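Local coordinates for cell wall binding protein cwp8 (Peptoclostridium difficile, PDB 5J6Q), which probably anchors itself to the bacterial cell wall through three CWB2 modules and may contribute to cell adhesion as part of the S-layer, at residues S68-I73 against T179-N184; N4-A9 against A185-I190; S243-L248 against P255-V260. All blocks are in the same frame, centred on the assembly; numbering follows the deposited sequence.

The three contacts lie across two neighbouring sheets; along the chain interaction 1 is nested inside the loop closed by interaction 2, and interaction 3 follows both. Interaction 1 joins two inner strands of a five-stranded mixed sheet, and interaction 3 two inner strands of a four-stranded one, their centres about 17 Å apart. Both are antiparallel pairs held by regular backbone bonds, with a buried apolar face and a more polar one; interaction 3 adds a bond between Ser259 and Asp245. Interaction 2 is a surface contact without hydrogen bonds, where one leucine methyl and a serine CB touch backbone and side-chain atoms between the sheet edges. Strand 186-191 pairs with strand 256-262.

Interaction 1 (S68-I73 against T179-N184); sequences SLKVTI and TVTVKN
Lys70 and Thr181 sit opposite each other as an antiparallel non-hydrogen-bonded pair, their CA atoms 4.3 Å apart and their side chains side by side. Followed outward, the lysine first lays CB against the methyl of the next threonine along, with CB 3.7 Å from Thr179 CG2. Its CG lies anti to the carbonyl carbon (chi1 -57°) and touches that same methyl as well as Thr181 OG1, at 4.0 Å. Beyond CG the chain is extended, and CD, CE and NZ lead away from the partner strand towards solvent. Thr72 sits on this same face and turns its CG2 to within 3.6 Å of Thr179 OG1. The two strands are inner members of a five-stranded mixed sheet, with strand 5-8 beyond 179-183 and strand 41-45 beyond 68-73. Leu69 with Val182 and Val71 with Val180 form the hydrogen-bonded pairs, each closed by two backbone bonds; Val71 N to Val180 O, at 2.8 Å, is nearly straight (171° at the hydrogen). On their face the side chains are buried: with CG between the backbone N and the carbonyl carbon (chi1 53°), Leu69 lies side by side with Val182, and Leu69 CD1 comes to 3.8 Å from Val182 CB. Helix 53-61 packs over this apolar side, Leu56 against Val71 and Ile60 against Val182.

Interaction 2 (N4-A9 against A185-I190); sequences NYTVSA and ADLQDI
Leu187 reaches across to strand 5-8 with a single methyl, CD1, which meets backbone as much as side chain. CD1 lies 3.5 Å from Ser8 N and 3.6 Å from Val7 C, against the peptide link between those two residues. The same methyl is 4.0 Å from Ser8 CB and 4.3 Å from Thr6 CG2, so three successive residues of one strand touch one carbon. Leu187 CG lies anti to the carbonyl carbon, and chi2 of 168° puts CD1 anti to CA, extended toward strand 5-8. The second touch is Ser8 CB on the carbonyl oxygen of Ala185, at 3.4 Å. No hydrogen bond spans the two segments, whose strand axes come no nearer than 7.2 Å, at 134° between their directions.

In the next shell, Ser8 OG is hydrogen-bonded to the backbone N of Asp11, just past the strand. Asp186 reaches away to a salt bridge with Lys254, and Ala185 leans on Pro255, while Leu187 also packs on Thr257. Strand 5-8 is the edge of its own sheet, bonded through Tyr5 and Val7 to strand 178-183, with Tyr5 also resting on helix 13-24. Strand 186-191 edges the other sheet beside strand 256-262, and the contact thus bridges the rims of two sheets joined by the short turn after residue 183.

Interaction 3 (S243-L248 against P255-V260); sequences SFDIVL and PETISV
Backbone hydrogen bonds tie Phe244 to Val260, Ile246 to Ile258 and Leu248 to Glu256, two for each pair. Ile258 N to Ile246 O is the shortest at 2.7 Å, whereas the return bond, Ile246 N to Ile258 O, approaches from 37° above the carbonyl plane. One polar side-chain bond is added: Ser259 OG donates to Asp245 OD1 over 3.1 Å, meeting the carboxylate from above its plane. The other oxygen, OD2, lies 3.7 Å from Thr257 CG2 and is hydrogen-bonded to Asn222. Glu256, on the other face, turns its carboxylate to Lys211 in a salt bridge and to Gln188.

Apolar packing fills that same face. Val260 CG2 stands over one face of the Phe244 ring, a CH-pi contact 4.1 Å from the ring centroid and offset toward the rim. Ile246 CD1 touches Val260 CG1 at 4.2 Å, and Leu248 CD2 meets Ile258 CD1. Helix 265-280 covers this side, where the rings of His272 and Phe244 meet edge-to-face. The arrangement is a beta hairpin of strands 242-249 and 256-262, the central pair of a four-stranded mixed sheet backed by helix.

Interaction 1 (S68-I73 against T179-N184)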
ATOM      1  N   SER A  68       3.105  12.678  21.702  1.00 46.74           N
ATOM      2  CA  SER A  68       3.367  11.377  22.267  1.00 46.45           C
ATOM      3  C   SER A  68       4.177  11.543  23.570  1.00 45.75           C
ATOM      4  O   SER A  68       4.682  12.652  23.852  1.00 40.99           O
ATOM      5  CB  SER A  68       4.092  10.527  21.216  1.00 43.37           C
ATOM      6  OG  SER A  68       5.486  10.775  21.128  1.00 50.89           O
ATOM      7  N   LEU A  69       4.301  10.446  24.384  1.00 39.62           N
ATOM      8  CA  LEU A  69       5.118  10.513  25.589  1.00 38.68           C
ATOM      9  C   LEU A  69       5.677   9.111  25.755  1.00 41.51           C
ATOM     10  O   LEU A  69       5.107   8.159  25.171  1.00 41.97           O
ATOM     11  CB  LEU A  69       4.295  10.933  26.851  1.00 38.56           C
ATOM     12  CG  LEU A  69       3.010  10.072  27.113  1.00 36.65           C
ATOM     13  CD1 LEU A  69       3.334   8.653  27.600  1.00 34.38           C
ATOM     14  CD2 LEU A  69       2.103  10.789  28.228  1.00 36.67           C
ATOM     15  N   LYS A  70       6.726   8.940  26.506  1.00 43.00           N
ATOM     16  CA  LYS A  70       7.203   7.559  26.673  1.00 48.24           C
ATOM     17  C   LYS A  70       7.114   7.129  28.131  1.00 44.24           C
ATOM     18  O   LYS A  70       7.350   7.944  28.985  1.00 41.42           O
ATOM     19  CB  LYS A  70       8.715   7.406  26.296  1.00 51.26           C
ATOM     20  CG  LYS A  70       9.132   7.837  24.865  1.00 64.22           C
ATOM     21  CD  LYS A  70      10.671   8.193  24.827  1.00 72.05           C
ATOM     22  CE  LYS A  70      11.159   8.727  23.481  1.00 80.84           C
ATOM     23  NZ  LYS A  70      12.559   9.289  23.570  1.00 90.71           N
ATOM     24  N   VAL A  71       6.788   5.854  28.383  1.00 44.83           N
ATOM     25  CA  VAL A  71       6.813   5.272  29.708  1.00 40.15           C
ATOM     26  C   VAL A  71       7.967   4.347  29.825  1.00 39.85           C
ATOM     27  O   VAL A  71       8.059   3.402  29.065  1.00 42.53           O
ATOM     28  CB  VAL A  71       5.556   4.489  30.025  1.00 38.57           C
ATOM     29  CG1 VAL A  71       5.632   3.995  31.478  1.00 36.47           C
ATOM     30  CG2 VAL A  71       4.325   5.332  29.802  1.00 31.86           C
ATOM     31  N   THR A  72       8.861   4.582  30.758  1.00 39.52           N
ATOM     32  CA  THR A  72       9.935   3.655  30.878  1.00 40.75           C
ATOM     33  C   THR A  72       9.700   2.896  32.199  1.00 45.09           C
ATOM     34  O   THR A  72       9.298   3.476  33.240  1.00 41.28           O
ATOM     35  CB  THR A  72      11.352   4.356  30.851  1.00 44.93           C
ATOM     36  OG1 THR A  72      11.464   5.183  31.997  1.00 45.07           O
ATOM     37  CG2 THR A  72      11.595   5.149  29.537  1.00 44.30           C
ATOM     38  N   ILE A  73       9.902   1.567  32.113  1.00 46.12           N
ATOM     39  CA  ILE A  73       9.770   0.645  33.215  1.00 42.55           C
ATOM     40  C   ILE A  73      11.088  -0.052  33.291  1.00 45.77           C
ATOM     41  O   ILE A  73      11.582  -0.565  32.277  1.00 46.48           O
ATOM     42  CB  ILE A  73       8.641  -0.460  33.021  1.00 43.94           C
ATOM     43  CG1 ILE A  73       7.319   0.152  32.781  1.00 48.10           C
ATOM     44  CG2 ILE A  73       8.636  -1.410  34.252  1.00 46.21           C
ATOM     45  CD1 ILE A  73       7.027   0.269  31.285  1.00 58.04           C
ATOM     46  N   THR A 179      10.483   0.536  26.923  1.00 54.09           N
ATOM     47  CA  THR A 179       9.825   1.784  26.653  1.00 52.21           C
ATOM     48  C   THR A 179       8.606   1.586  25.894  1.00 54.84           C
ATOM     49  O   THR A 179       8.591   0.861  24.877  1.00 55.82           O
ATOM     50  CB  THR A 179      10.740   2.714  25.838  1.00 49.13           C
ATOM     51  OG1 THR A 179      11.858   3.000  26.655  1.00 47.93           O
ATOM     52  CG2 THR A 179      10.023   4.030  25.435  1.00 46.25           C
ATOM     53  N   VAL A 180       7.567   2.240  26.356  1.00 48.42           N
ATOM     54  CA  VAL A 180       6.341   2.125  25.664  1.00 45.27           C
ATOM     55  C   VAL A 180       6.019   3.531  25.259  1.00 46.44           C
ATOM     56  O   VAL A 180       5.964   4.459  26.099  1.00 43.89           O
ATOM     57  CB  VAL A 180       5.240   1.534  26.599  1.00 52.53           C
ATOM     58  CG1 VAL A 180       3.917   1.430  25.851  1.00 48.45           C
ATOM     59  CG2 VAL A 180       5.686   0.175  27.168  1.00 50.67           C
ATOM     60  N   THR A 181       5.758   3.712  24.023  1.00 43.95           N
ATOM     61  CA  THR A 181       5.478   5.063  23.565  1.00 45.64           C
ATOM     62  C   THR A 181       4.064   5.124  23.433  1.00 45.64           C
ATOM     63  O   THR A 181       3.503   4.148  22.927  1.00 45.68           O
ATOM     64  CB  THR A 181       6.216   5.293  22.222  1.00 47.03           C
ATOM     65  OG1 THR A 181       7.621   5.057  22.489  1.00 45.06           O
ATOM     66  CG2 THR A 181       5.952   6.668  21.651  1.00 44.33           C
ATOM     67  N   VAL A 182       3.438   6.218  23.902  1.00 45.05           N
ATOM     68  CA  VAL A 182       1.989   6.334  23.808  1.00 49.45           C
ATOM     69  C   VAL A 182       1.707   7.503  22.936  1.00 53.19           C
ATOM     70  O   VAL A 182       2.244   8.586  23.222  1.00 51.84           O
ATOM     71  CB  VAL A 182       1.285   6.511  25.211  1.00 48.43           C
ATOM     72  CG1 VAL A 182      -0.179   6.808  24.996  1.00 39.86           C
ATOM     73  CG2 VAL A 182       1.419   5.227  26.051  1.00 46.41           C
ATOM     74  N   LYS A 183       0.848   7.305  21.878  1.00 52.16           N
ATOM     75  CA  LYS A 183       0.583   8.368  20.912  1.00 49.81           C
ATOM     76  C   LYS A 183      -0.855   8.668  20.729  1.00 48.77           C
ATOM     77  O   LYS A 183      -1.660   7.738  20.597  1.00 46.68           O
ATOM     78  CB  LYS A 183       1.083   7.988  19.473  1.00 53.59           C
ATOM     79  CG  LYS A 183       2.463   7.417  19.351  1.00 57.75           C
ATOM     80  CD  LYS A 183       2.836   7.335  17.825  1.00 62.92           C
ATOM     81  CE  LYS A 183       4.233   6.810  17.558  1.00 63.47           C
ATOM     82  NZ  LYS A 183       4.444   6.441  16.104  1.00 67.30           N
ATOM     83  N   ASN A 184      -1.220   9.946  20.703  1.00 47.60           N
ATOM     84  CA  ASN A 184      -2.607  10.201  20.386  1.00 49.35           C
ATOM     85  C   ASN A 184      -2.655  10.245  18.810  1.00 54.67           C
ATOM     86  O   ASN A 184      -2.429  11.270  18.174  1.00 57.30           O
ATOM     87  CB  ASN A 184      -3.062  11.454  21.018  1.00 50.62           C
ATOM     88  CG  ASN A 184      -4.433  11.886  20.607  1.00 54.77           C
ATOM     89  OD1 ASN A 184      -5.043  11.302  19.710  1.00 57.97           O
ATOM     90  ND2 ASN A 184      -4.997  12.939  21.213  1.00 55.58           N
TER

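Interaction 2 (N4-A9 against A185-I190)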
ATOM      1  N   ASN A   4       9.542  -3.347  23.834  1.00130.09           N
ATOM      2  CA  ASN A   4       9.376  -1.921  23.564  1.00117.52           C
ATOM      3  C   ASN A   4       8.462  -1.685  22.362  1.00106.68           C
ATOM      4  O   ASN A   4       8.850  -1.960  21.228  1.00101.29           O
ATOM      5  CB  ASN A   4      10.734  -1.295  23.293  1.00115.38           C
ATOM      6  CG  ASN A   4      11.751  -1.605  24.357  1.00117.71           C
ATOM      7  OD1 ASN A   4      12.306  -0.680  24.952  1.00117.15           O
ATOM      8  ND2 ASN A   4      11.971  -2.867  24.739  1.00117.35           N
ATOM      9  N   TYR A   5       7.252  -1.173  22.605  1.00 94.09           N
ATOM     10  CA  TYR A   5       6.297  -0.935  21.528  1.00 81.35           C
ATOM     11  C   TYR A   5       5.544   0.412  21.652  1.00 72.82           C
ATOM     12  O   TYR A   5       5.860   1.226  22.536  1.00 66.99           O
ATOM     13  CB  TYR A   5       5.277  -2.074  21.523  1.00 75.68           C
ATOM     14  CG  TYR A   5       4.614  -2.207  22.879  1.00 75.40           C
ATOM     15  CD1 TYR A   5       3.401  -1.598  23.137  1.00 72.63           C
ATOM     16  CD2 TYR A   5       5.210  -2.932  23.894  1.00 74.35           C
ATOM     17  CE1 TYR A   5       2.788  -1.701  24.380  1.00 73.00           C
ATOM     18  CE2 TYR A   5       4.613  -3.045  25.147  1.00 74.50           C
ATOM     19  CZ  TYR A   5       3.404  -2.429  25.379  1.00 74.19           C
ATOM     20  OH  TYR A   5       2.803  -2.521  26.610  1.00 76.47           O
ATOM     21  N   THR A   6       4.511   0.594  20.802  1.00 60.59           N
ATOM     22  CA  THR A   6       3.750   1.794  20.746  1.00 57.18           C
ATOM     23  C   THR A   6       2.292   1.501  20.734  1.00 55.87           C
ATOM     24  O   THR A   6       1.831   0.605  20.043  1.00 60.96           O
ATOM     25  CB  THR A   6       4.262   2.573  19.511  1.00 59.97           C
ATOM     26  OG1 THR A   6       5.685   2.688  19.658  1.00 60.94           O
ATOM     27  CG2 THR A   6       3.651   3.915  19.378  1.00 61.68           C
ATOM     28  N   VAL A   7       1.539   2.240  21.515  1.00 53.70           N
ATOM     29  CA  VAL A   7       0.102   2.045  21.578  1.00 53.03           C
ATOM     30  C   VAL A   7      -0.509   3.335  21.419  1.00 51.08           C
ATOM     31  O   VAL A   7       0.111   4.344  21.700  1.00 53.28           O
ATOM     32  CB  VAL A   7      -0.397   1.449  22.951  1.00 54.69           C
ATOM     33  CG1 VAL A   7       0.006  -0.017  23.069  1.00 54.82           C
ATOM     34  CG2 VAL A   7       0.199   2.239  24.126  1.00 50.54           C
ATOM     35  N   SER A   8      -1.737   3.347  20.996  1.00 52.86           N
ATOM     36  CA  SER A   8      -2.402   4.613  20.917  1.00 57.18           C
ATOM     37  C   SER A   8      -2.942   4.974  22.322  1.00 57.26           C
ATOM     38  O   SER A   8      -3.194   4.081  23.127  1.00 56.58           O
ATOM     39  CB  SER A   8      -3.550   4.555  19.922  1.00 52.74           C
ATOM     40  OG  SER A   8      -4.553   3.675  20.413  1.00 57.91           O
ATOM     41  N   ALA A   9      -3.103   6.259  22.583  1.00 56.62           N
ATOM     42  CA  ALA A   9      -3.674   6.751  23.806  1.00 65.21           C
ATOM     43  C   ALA A   9      -5.030   6.005  24.044  1.00 70.13           C
ATOM     44  O   ALA A   9      -5.205   5.368  25.071  1.00 73.13           O
ATOM     45  CB  ALA A   9      -3.886   8.262  23.693  1.00 61.97           C
ATOM     46  N   ALA A 185      -2.945   9.093  18.219  1.00 60.00           N
ATOM     47  CA  ALA A 185      -2.974   8.919  16.760  1.00 62.63           C
ATOM     48  C   ALA A 185      -3.575   7.581  16.451  1.00 62.47           C
ATOM     49  O   ALA A 185      -3.743   6.758  17.365  1.00 65.44           O
ATOM     50  CB  ALA A 185      -1.559   8.976  16.189  1.00 58.75           C
ATOM     51  N   ASP A 186      -3.889   7.349  15.168  1.00 66.63           N
ATOM     52  CA  ASP A 186      -4.473   6.095  14.698  1.00 67.07           C
ATOM     53  C   ASP A 186      -3.347   5.276  14.155  1.00 66.10           C
ATOM     54  O   ASP A 186      -2.661   5.735  13.237  1.00 65.24           O
ATOM     55  CB  ASP A 186      -5.527   6.391  13.618  1.00 75.89           C
ATOM     56  CG  ASP A 186      -6.698   7.156  14.198  1.00 92.62           C
ATOM     57  OD1 ASP A 186      -6.897   8.325  13.799  1.00 96.20           O
ATOM     58  OD2 ASP A 186      -7.413   6.586  15.071  1.00 98.48           O
ATOM     59  N   LEU A 187      -3.138   4.063  14.679  1.00 62.70           N
ATOM     60  CA  LEU A 187      -2.016   3.249  14.272  1.00 62.42           C
ATOM     61  C   LEU A 187      -2.450   1.918  13.652  1.00 71.81           C
ATOM     62  O   LEU A 187      -3.494   1.363  14.041  1.00 70.63           O
ATOM     63  CB  LEU A 187      -1.152   2.958  15.497  1.00 65.00           C
ATOM     64  CG  LEU A 187      -0.996   4.122  16.488  1.00 62.68           C
ATOM     65  CD1 LEU A 187      -0.359   3.596  17.796  1.00 57.91           C
ATOM     66  CD2 LEU A 187      -0.145   5.185  15.823  1.00 60.93           C
ATOM     67  N   GLN A 188      -1.636   1.409  12.694  1.00 69.15           N
ATOM     68  CA  GLN A 188      -1.946   0.160  12.043  1.00 63.94           C
ATOM     69  C   GLN A 188      -0.665  -0.625  11.894  1.00 61.36           C
ATOM     70  O   GLN A 188       0.400  -0.040  11.644  1.00 61.51           O
ATOM     71  CB  GLN A 188      -2.524   0.409  10.628  1.00 66.92           C
ATOM     72  CG  GLN A 188      -3.814   1.181  10.568  1.00 70.80           C
ATOM     73  CD  GLN A 188      -4.417   1.050   9.183  1.00 73.00           C
ATOM     74  OE1 GLN A 188      -4.596  -0.051   8.670  1.00 73.36           O
ATOM     75  NE2 GLN A 188      -4.712   2.167   8.545  1.00 69.92           N
ATOM     76  N   ASP A 189      -0.758  -1.914  12.039  1.00 59.34           N
ATOM     77  CA  ASP A 189       0.377  -2.810  11.845  1.00 63.62           C
ATOM     78  C   ASP A 189      -0.017  -3.805  10.740  1.00 66.33           C
ATOM     79  O   ASP A 189      -0.775  -4.738  11.026  1.00 66.47           O
ATOM     80  CB  ASP A 189       0.651  -3.569  13.143  1.00 72.56           C
ATOM     81  CG  ASP A 189       2.083  -3.513  13.524  1.00 78.40           C
ATOM     82  OD1 ASP A 189       2.358  -3.196  14.677  1.00 86.09           O
ATOM     83  OD2 ASP A 189       2.942  -3.793  12.650  1.00 83.56           O
ATOM     84  N   ILE A 190       0.471  -3.641   9.505  1.00 61.22           N
ATOM     85  CA  ILE A 190       0.026  -4.535   8.420  1.00 58.13           C
ATOM     86  C   ILE A 190       1.167  -5.080   7.553  1.00 54.18           C
ATOM     87  O   ILE A 190       2.271  -4.526   7.538  1.00 54.48           O
ATOM     88  CB  ILE A 190      -0.941  -3.720   7.512  1.00 55.30           C
ATOM     89  CG1 ILE A 190      -0.168  -2.475   6.985  1.00 57.61           C
ATOM     90  CG2 ILE A 190      -2.200  -3.315   8.282  1.00 55.16           C
ATOM     91  CD1 ILE A 190      -0.976  -1.582   6.030  1.00 61.55           C
TER

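Interaction 3 (S243-L248 against P255-V260)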
ATOM      1  N   SER A 243      11.061  -3.093   7.070  1.00 76.70           N
ATOM      2  CA  SER A 243       9.956  -2.369   7.623  1.00 74.92           C
ATOM      3  C   SER A 243      10.107  -0.896   7.530  1.00 70.77           C
ATOM      4  O   SER A 243      11.197  -0.359   7.282  1.00 67.47           O
ATOM      5  CB  SER A 243       9.755  -2.758   9.097  1.00 78.44           C
ATOM      6  OG  SER A 243      10.686  -2.136   9.981  1.00 79.90           O
ATOM      7  N   PHE A 244       8.985  -0.240   7.719  1.00 60.86           N
ATOM      8  CA  PHE A 244       8.969   1.189   7.770  1.00 53.02           C
ATOM      9  C   PHE A 244       7.636   1.624   8.171  1.00 53.33           C
ATOM     10  O   PHE A 244       6.656   0.854   8.164  1.00 54.66           O
ATOM     11  CB  PHE A 244       9.449   1.876   6.458  1.00 60.38           C
ATOM     12  CG  PHE A 244       8.588   1.787   5.208  1.00 57.32           C
ATOM     13  CD1 PHE A 244       7.747   2.819   4.854  1.00 61.03           C
ATOM     14  CD2 PHE A 244       8.677   0.704   4.372  1.00 61.34           C
ATOM     15  CE1 PHE A 244       7.005   2.760   3.663  1.00 67.28           C
ATOM     16  CE2 PHE A 244       7.937   0.647   3.186  1.00 61.49           C
ATOM     17  CZ  PHE A 244       7.113   1.672   2.846  1.00 57.65           C
ATOM     18  N   ASP A 245       7.589   2.852   8.561  1.00 53.48           N
ATOM     19  CA  ASP A 245       6.399   3.525   9.050  1.00 59.33           C
ATOM     20  C   ASP A 245       6.032   4.599   8.056  1.00 57.47           C
ATOM     21  O   ASP A 245       6.915   5.322   7.540  1.00 53.13           O
ATOM     22  CB  ASP A 245       6.635   4.208  10.448  1.00 61.89           C
ATOM     23  CG  ASP A 245       6.379   3.336  11.700  1.00 69.32           C
ATOM     24  OD1 ASP A 245       6.302   2.064  11.568  1.00 69.82           O
ATOM     25  OD2 ASP A 245       6.274   3.913  12.814  1.00 73.05           O
ATOM     26  N   ILE A 246       4.730   4.710   7.816  1.00 53.27           N
ATOM     27  CA  ILE A 246       4.120   5.662   6.918  1.00 54.02           C
ATOM     28  C   ILE A 246       3.290   6.533   7.791  1.00 53.44           C
ATOM     29  O   ILE A 246       2.437   5.979   8.473  1.00 57.86           O
ATOM     30  CB  ILE A 246       3.186   4.903   5.878  1.00 52.54           C
ATOM     31  CG1 ILE A 246       3.944   3.904   5.070  1.00 49.66           C
ATOM     32  CG2 ILE A 246       2.478   5.892   5.000  1.00 50.49           C
ATOM     33  CD1 ILE A 246       3.031   2.855   4.385  1.00 50.08           C
ATOM     34  N   VAL A 247       3.445   7.866   7.740  1.00 53.80           N
ATOM     35  CA  VAL A 247       2.688   8.765   8.576  1.00 58.22           C
ATOM     36  C   VAL A 247       1.905   9.763   7.750  1.00 61.28           C
ATOM     37  O   VAL A 247       2.487  10.466   6.928  1.00 61.34           O
ATOM     38  CB  VAL A 247       3.729   9.511   9.502  1.00 65.70           C
ATOM     39  CG1 VAL A 247       3.017  10.450  10.469  1.00 66.73           C
ATOM     40  CG2 VAL A 247       4.584   8.497  10.256  1.00 67.25           C
ATOM     41  N   LEU A 248       0.592   9.861   7.981  1.00 61.20           N
ATOM     42  CA  LEU A 248      -0.236  10.806   7.248  1.00 63.49           C
ATOM     43  C   LEU A 248      -0.672  11.881   8.226  1.00 67.37           C
ATOM     44  O   LEU A 248      -1.172  11.543   9.281  1.00 67.43           O
ATOM     45  CB  LEU A 248      -1.487  10.153   6.631  1.00 62.66           C
ATOM     46  CG  LEU A 248      -1.221   9.075   5.585  1.00 65.61           C
ATOM     47  CD1 LEU A 248      -0.245   9.636   4.542  1.00 64.09           C
ATOM     48  CD2 LEU A 248      -0.682   7.820   6.240  1.00 62.17           C
ATOM     49  N   PRO A 255      -3.165  12.637  13.229  1.00106.60           N
ATOM     50  CA  PRO A 255      -2.370  11.884  12.265  1.00 99.62           C
ATOM     51  C   PRO A 255      -2.692  10.406  12.294  1.00 89.09           C
ATOM     52  O   PRO A 255      -3.509   9.933  13.109  1.00 84.80           O
ATOM     53  CB  PRO A 255      -0.911  12.176  12.659  1.00 97.45           C
ATOM     54  CG  PRO A 255      -0.976  12.479  14.115  1.00100.72           C
ATOM     55  CD  PRO A 255      -2.331  13.205  14.298  1.00103.69           C
ATOM     56  N   GLU A 256      -2.029   9.672  11.403  1.00 78.58           N
ATOM     57  CA  GLU A 256      -2.221   8.244  11.328  1.00 62.14           C
ATOM     58  C   GLU A 256      -0.905   7.666  11.000  1.00 55.87           C
ATOM     59  O   GLU A 256      -0.216   8.169  10.135  1.00 57.75           O
ATOM     60  CB  GLU A 256      -3.312   7.873  10.262  1.00 60.00           C
ATOM     61  CG  GLU A 256      -3.202   6.451   9.761  1.00 60.01           C
ATOM     62  CD  GLU A 256      -4.259   6.105   8.692  1.00 68.91           C
ATOM     63  OE1 GLU A 256      -4.598   6.984   7.864  1.00 67.57           O
ATOM     64  OE2 GLU A 256      -4.748   4.945   8.698  1.00 67.58           O
ATOM     65  N   THR A 257      -0.528   6.603  11.659  1.00 55.07           N
ATOM     66  CA  THR A 257       0.741   5.979  11.376  1.00 54.65           C
ATOM     67  C   THR A 257       0.522   4.526  10.997  1.00 58.74           C
ATOM     68  O   THR A 257      -0.117   3.804  11.761  1.00 63.47           O
ATOM     69  CB  THR A 257       1.676   6.136  12.630  1.00 52.02           C
ATOM     70  OG1 THR A 257       2.052   7.517  12.749  1.00 52.09           O
ATOM     71  CG2 THR A 257       2.901   5.323  12.499  1.00 48.81           C
ATOM     72  N   ILE A 258       1.050   4.068   9.824  1.00 59.76           N
ATOM     73  CA  ILE A 258       0.898   2.678   9.386  1.00 59.37           C
ATOM     74  C   ILE A 258       2.248   1.988   9.254  1.00 61.57           C
ATOM     75  O   ILE A 258       3.042   2.372   8.409  1.00 65.03           O
ATOM     76  CB  ILE A 258       0.172   2.632   8.001  1.00 59.97           C
ATOM     77  CG1 ILE A 258      -1.219   3.238   8.132  1.00 62.24           C
ATOM     78  CG2 ILE A 258       0.105   1.160   7.498  1.00 52.16           C
ATOM     79  CD1 ILE A 258      -1.790   3.691   6.761  1.00 72.97           C
ATOM     80  N   SER A 259       2.471   0.939  10.020  1.00 63.62           N
ATOM     81  CA  SER A 259       3.723   0.171  10.069  1.00 62.36           C
ATOM     82  C   SER A 259       3.607  -1.023   9.153  1.00 58.48           C
ATOM     83  O   SER A 259       2.699  -1.870   9.347  1.00 54.60           O
ATOM     84  CB  SER A 259       3.988  -0.332  11.503  1.00 58.74           C
ATOM     85  OG  SER A 259       3.733   0.681  12.474  1.00 59.35           O
ATOM     86  N   VAL A 260       4.532  -1.148   8.194  1.00 54.35           N
ATOM     87  CA  VAL A 260       4.432  -2.288   7.301  1.00 53.78           C
ATOM     88  C   VAL A 260       5.727  -3.066   7.259  1.00 53.73           C
ATOM     89  O   VAL A 260       6.804  -2.526   7.466  1.00 55.48           O
ATOM     90  CB  VAL A 260       3.984  -1.836   5.881  1.00 56.37           C
ATOM     91  CG1 VAL A 260       2.691  -1.021   5.984  1.00 59.11           C
ATOM     92  CG2 VAL A 260       5.053  -1.003   5.208  1.00 52.63           C
TER